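Local coordinates for synaptonemal complex protein 2 (Mus musculus, PDB 5IWZ) that is a major component of the axial and lateral elements of synaptonemal complexes in meiotic prophase, required for normal chromosome synapsis and fertility, at residues 243-255 with 265-277. Residues are numbered along the deposited sequence; the frame is centred on the assembly and turned at random.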
# COMPACT_ATOMS: atom_id res chain seq x y z
N PHE A 243 -18.35 -6.35 15.04
CA PHE A 243 -18.26 -5.12 15.82
C PHE A 243 -19.07 -5.26 17.10
O PHE A 243 -20.31 -5.30 17.06
CB PHE A 243 -18.71 -3.92 15.00
CG PHE A 243 -17.96 -3.75 13.70
CD1 PHE A 243 -16.64 -3.31 13.69
CD2 PHE A 243 -18.57 -4.04 12.48
CE1 PHE A 243 -15.95 -3.15 12.49
CE2 PHE A 243 -17.88 -3.87 11.29
CZ PHE A 243 -16.57 -3.43 11.29
N SER A 244 -18.37 -5.31 18.24
CA SER A 244 -19.02 -5.48 19.54
C SER A 244 -20.00 -4.34 19.83
O SER A 244 -21.05 -4.57 20.45
CB SER A 244 -17.97 -5.57 20.65
OG SER A 244 -17.09 -6.66 20.45
N MET A 245 -19.67 -3.12 19.42
CA MET A 245 -20.50 -1.96 19.75
C MET A 245 -21.69 -1.90 18.80
O MET A 245 -21.52 -1.87 17.58
CB MET A 245 -19.68 -0.67 19.67
CG MET A 245 -20.56 0.59 19.67
SD MET A 245 -19.76 2.22 19.85
CE MET A 245 -18.59 1.92 21.16
N ASP A 246 -22.90 -1.86 19.37
CA ASP A 246 -24.12 -1.85 18.56
C ASP A 246 -24.15 -0.67 17.59
O ASP A 246 -24.45 -0.83 16.40
CB ASP A 246 -25.36 -1.84 19.45
CG ASP A 246 -25.60 -3.18 20.13
OD1 ASP A 246 -26.65 -3.35 20.77
OD2 ASP A 246 -24.72 -4.07 20.01
N PHE A 247 -23.81 0.53 18.09
CA PHE A 247 -23.75 1.72 17.25
C PHE A 247 -22.90 1.48 16.00
O PHE A 247 -23.29 1.88 14.90
CB PHE A 247 -23.19 2.89 18.07
CG PHE A 247 -23.07 4.18 17.31
CD1 PHE A 247 -21.91 4.47 16.58
CD2 PHE A 247 -24.09 5.11 17.34
CE1 PHE A 247 -21.79 5.66 15.89
CE2 PHE A 247 -23.98 6.31 16.65
CZ PHE A 247 -22.82 6.59 15.92
N ILE A 248 -21.76 0.81 16.16
CA ILE A 248 -20.85 0.61 15.03
C ILE A 248 -21.36 -0.49 14.10
O ILE A 248 -21.33 -0.35 12.87
CB ILE A 248 -19.43 0.31 15.55
CG1 ILE A 248 -18.83 1.56 16.22
CG2 ILE A 248 -18.54 -0.23 14.42
CD1 ILE A 248 -17.50 1.34 16.93
N ALA A 249 -21.83 -1.60 14.67
CA ALA A 249 -22.42 -2.66 13.85
C ALA A 249 -23.58 -2.14 13.01
O ALA A 249 -23.71 -2.51 11.83
CB ALA A 249 -22.87 -3.82 14.74
N ASN A 250 -24.44 -1.29 13.59
CA ASN A 250 -25.55 -0.69 12.85
C ASN A 250 -25.06 0.15 11.67
O ASN A 250 -25.58 0.03 10.55
CB ASN A 250 -26.41 0.20 13.78
CG ASN A 250 -27.16 -0.58 14.85
OD1 ASN A 250 -27.24 -1.81 14.81
ND2 ASN A 250 -27.73 0.15 15.82
N ALA A 251 -24.09 1.03 11.91
CA ALA A 251 -23.57 1.85 10.81
C ALA A 251 -22.96 0.99 9.70
O ALA A 251 -23.15 1.27 8.51
CB ALA A 251 -22.54 2.86 11.33
N PHE A 252 -22.22 -0.06 10.08
CA PHE A 252 -21.56 -0.90 9.08
C PHE A 252 -22.57 -1.52 8.13
O PHE A 252 -22.39 -1.50 6.90
CB PHE A 252 -20.74 -1.99 9.77
CG PHE A 252 -19.91 -2.80 8.82
CD1 PHE A 252 -18.74 -2.27 8.27
CD2 PHE A 252 -20.27 -4.10 8.49
CE1 PHE A 252 -17.96 -3.02 7.40
CE2 PHE A 252 -19.50 -4.86 7.62
CZ PHE A 252 -18.34 -4.31 7.07
N LYS A 253 -23.66 -2.08 8.68
CA LYS A 253 -24.72 -2.72 7.90
C LYS A 253 -25.38 -1.78 6.89
O LYS A 253 -26.07 -2.26 5.99
CB LYS A 253 -25.80 -3.27 8.85
CG LYS A 253 -26.92 -2.26 9.12
CD LYS A 253 -27.65 -2.49 10.44
CE LYS A 253 -28.69 -1.41 10.68
NZ LYS A 253 -29.69 -1.34 9.58
N GLU A 254 -25.22 -0.46 7.03
CA GLU A 254 -25.84 0.48 6.10
C GLU A 254 -24.98 0.81 4.89
O GLU A 254 -25.46 1.48 3.97
CB GLU A 254 -26.20 1.80 6.82
CG GLU A 254 -27.20 1.63 7.95
CD GLU A 254 -28.56 1.22 7.45
OE1 GLU A 254 -29.31 0.60 8.22
OE2 GLU A 254 -28.91 1.50 6.29
N ILE A 255 -23.74 0.34 4.84
CA ILE A 255 -22.90 0.61 3.68
C ILE A 255 -23.47 -0.12 2.47
O ILE A 255 -23.58 -1.35 2.46
CB ILE A 255 -21.44 0.21 3.94
CG1 ILE A 255 -20.88 0.96 5.15
CG2 ILE A 255 -20.59 0.47 2.70
CD1 ILE A 255 -19.47 0.50 5.51
N ARG A 265 -16.99 6.82 3.73
CA ARG A 265 -16.68 8.04 4.49
C ARG A 265 -17.69 8.26 5.63
O ARG A 265 -17.31 8.55 6.77
CB ARG A 265 -16.65 9.25 3.55
CG ARG A 265 -16.67 10.64 4.24
CD ARG A 265 -15.48 10.87 5.19
NE ARG A 265 -14.21 11.05 4.49
CZ ARG A 265 -13.04 11.26 5.08
NH1 ARG A 265 -12.93 11.30 6.40
NH2 ARG A 265 -11.96 11.42 4.33
N ILE A 266 -18.98 8.11 5.33
CA ILE A 266 -19.98 8.30 6.37
C ILE A 266 -19.76 7.32 7.52
O ILE A 266 -19.66 7.71 8.69
CB ILE A 266 -21.40 8.19 5.77
CG1 ILE A 266 -21.68 9.40 4.87
CG2 ILE A 266 -22.48 8.07 6.87
CD1 ILE A 266 -22.88 9.22 3.96
N PHE A 267 -19.59 6.03 7.19
CA PHE A 267 -19.39 5.01 8.22
C PHE A 267 -18.15 5.31 9.06
O PHE A 267 -18.20 5.28 10.30
CB PHE A 267 -19.29 3.63 7.57
CG PHE A 267 -18.72 2.56 8.49
CD1 PHE A 267 -19.49 2.00 9.50
CD2 PHE A 267 -17.41 2.10 8.32
CE1 PHE A 267 -18.98 0.99 10.34
CE2 PHE A 267 -16.88 1.10 9.15
CZ PHE A 267 -17.66 0.54 10.15
N LEU A 268 -17.03 5.63 8.41
CA LEU A 268 -15.79 5.80 9.17
C LEU A 268 -15.85 7.05 10.04
O LEU A 268 -15.33 7.05 11.16
CB LEU A 268 -14.60 5.86 8.21
CG LEU A 268 -14.37 4.51 7.54
CD1 LEU A 268 -13.30 4.63 6.48
CD2 LEU A 268 -14.01 3.45 8.59
N ASN A 269 -16.49 8.12 9.55
CA ASN A 269 -16.69 9.30 10.39
C ASN A 269 -17.54 8.96 11.62
O ASN A 269 -17.22 9.40 12.74
CB ASN A 269 -17.33 10.44 9.58
CG ASN A 269 -16.30 11.24 8.80
OD1 ASN A 269 -15.15 10.84 8.69
ND2 ASN A 269 -16.72 12.39 8.25
N LEU A 270 -18.58 8.14 11.45
CA LEU A 270 -19.36 7.66 12.59
C LEU A 270 -18.50 6.84 13.55
O LEU A 270 -18.50 7.07 14.77
CB LEU A 270 -20.55 6.82 12.12
CG LEU A 270 -21.68 7.62 11.48
CD1 LEU A 270 -22.85 6.73 11.14
CD2 LEU A 270 -22.08 8.74 12.42
N VAL A 271 -17.77 5.85 13.03
CA VAL A 271 -16.97 4.99 13.89
C VAL A 271 -15.95 5.80 14.67
O VAL A 271 -15.87 5.71 15.90
CB VAL A 271 -16.28 3.89 13.05
CG1 VAL A 271 -15.08 3.34 13.79
CG2 VAL A 271 -17.27 2.79 12.76
N ASN A 272 -15.15 6.61 13.97
CA ASN A 272 -14.12 7.37 14.66
C ASN A 272 -14.74 8.39 15.61
O ASN A 272 -14.15 8.71 16.65
CB ASN A 272 -13.19 8.04 13.65
CG ASN A 272 -12.36 7.02 12.86
OD1 ASN A 272 -11.93 5.99 13.40
ND2 ASN A 272 -12.17 7.29 11.57
N GLY A 273 -15.93 8.90 15.27
CA GLY A 273 -16.60 9.81 16.18
C GLY A 273 -17.03 9.12 17.46
O GLY A 273 -16.76 9.60 18.56
N ILE A 274 -17.68 7.96 17.33
CA ILE A 274 -18.24 7.29 18.51
C ILE A 274 -17.13 6.80 19.43
O ILE A 274 -17.34 6.65 20.64
CB ILE A 274 -19.18 6.15 18.10
CG1 ILE A 274 -20.18 5.86 19.22
CG2 ILE A 274 -18.41 4.87 17.83
CD1 ILE A 274 -20.83 7.11 19.80
N LEU A 275 -15.94 6.52 18.90
CA LEU A 275 -14.87 6.01 19.75
C LEU A 275 -14.36 7.06 20.73
O LEU A 275 -13.63 6.70 21.66
CB LEU A 275 -13.72 5.49 18.89
CG LEU A 275 -14.02 4.18 18.17
CD1 LEU A 275 -12.87 3.83 17.27
CD2 LEU A 275 -14.27 3.07 19.18
N GLY A 276 -14.72 8.33 20.54
CA GLY A 276 -14.33 9.37 21.49
C GLY A 276 -12.83 9.43 21.63
O GLY A 276 -12.08 9.25 20.67
N ASP A 277 -12.36 9.62 22.87
CA ASP A 277 -10.93 9.76 23.11
C ASP A 277 -10.15 8.48 22.87
O ASP A 277 -8.92 8.49 22.99
CB ASP A 277 -10.72 10.27 24.53
CG ASP A 277 -11.58 11.46 24.84
OD1 ASP A 277 -12.80 11.39 24.61
OD2 ASP A 277 -11.06 12.50 25.27
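Phe-267 pushes its ring into the flank of helix 246-253, and around it the last two helices before the strands of the C-terminal part pack as an antiparallel hairpin, consistent with an armadillo-like helical array in this largely helical N-terminal piece. The short axes run at 176° to each other. They approach to 9.4 Å, and no hydrogen bond crosses between them; side chains on both helices meet through carbon and sulfur atoms.

Two aromatic contacts set its character. Phe-252 turns an edge toward the face of Phe-267, an edge-to-face pair with planes at 65°. Their centroids are 5.4 Å apart. The CG of Phe-267 lies anti to its own backbone N (chi1 165°), which carries the ring across to the backbone of Ala-251 and Phe-252, and its rim meets the carbonyl oxygen of Ile-248 near the ring plane. That oxygen already accepts the helical bond from Phe-252 N. Toward the other end of the hairpin Phe-247 offers a ring face to Ile-274, a CH-pi contact in which CG1 stands over the face, 3.8 Å from the ring centroid.

Aliphatic groups fill in between. Ala-251 CB sits 3.7 Å from Phe-267 CD1 and, as a small side chain at the register point of the two residues, lets their CA atoms come within 5.8 Å. Ile-248 and Val-271 cross at about a right angle, CG2 to CG2, at 3.7 Å, while Ile-255 CD1 reaches Phe-267 obliquely at CG.

Behind this layer, helix 216-229 touches Phe-267 and Ile-255 through Val-223, and helix 232-242 covers Phe-252. Elsewhere on helix 260-274, Arg-265 forms a salt bridge with Asp-310 of strand 308-312. At the partly exposed end, Met-245 is extended through chi1 and chi2, which carries its SD to 3.6 Å from Ile-274 CG2.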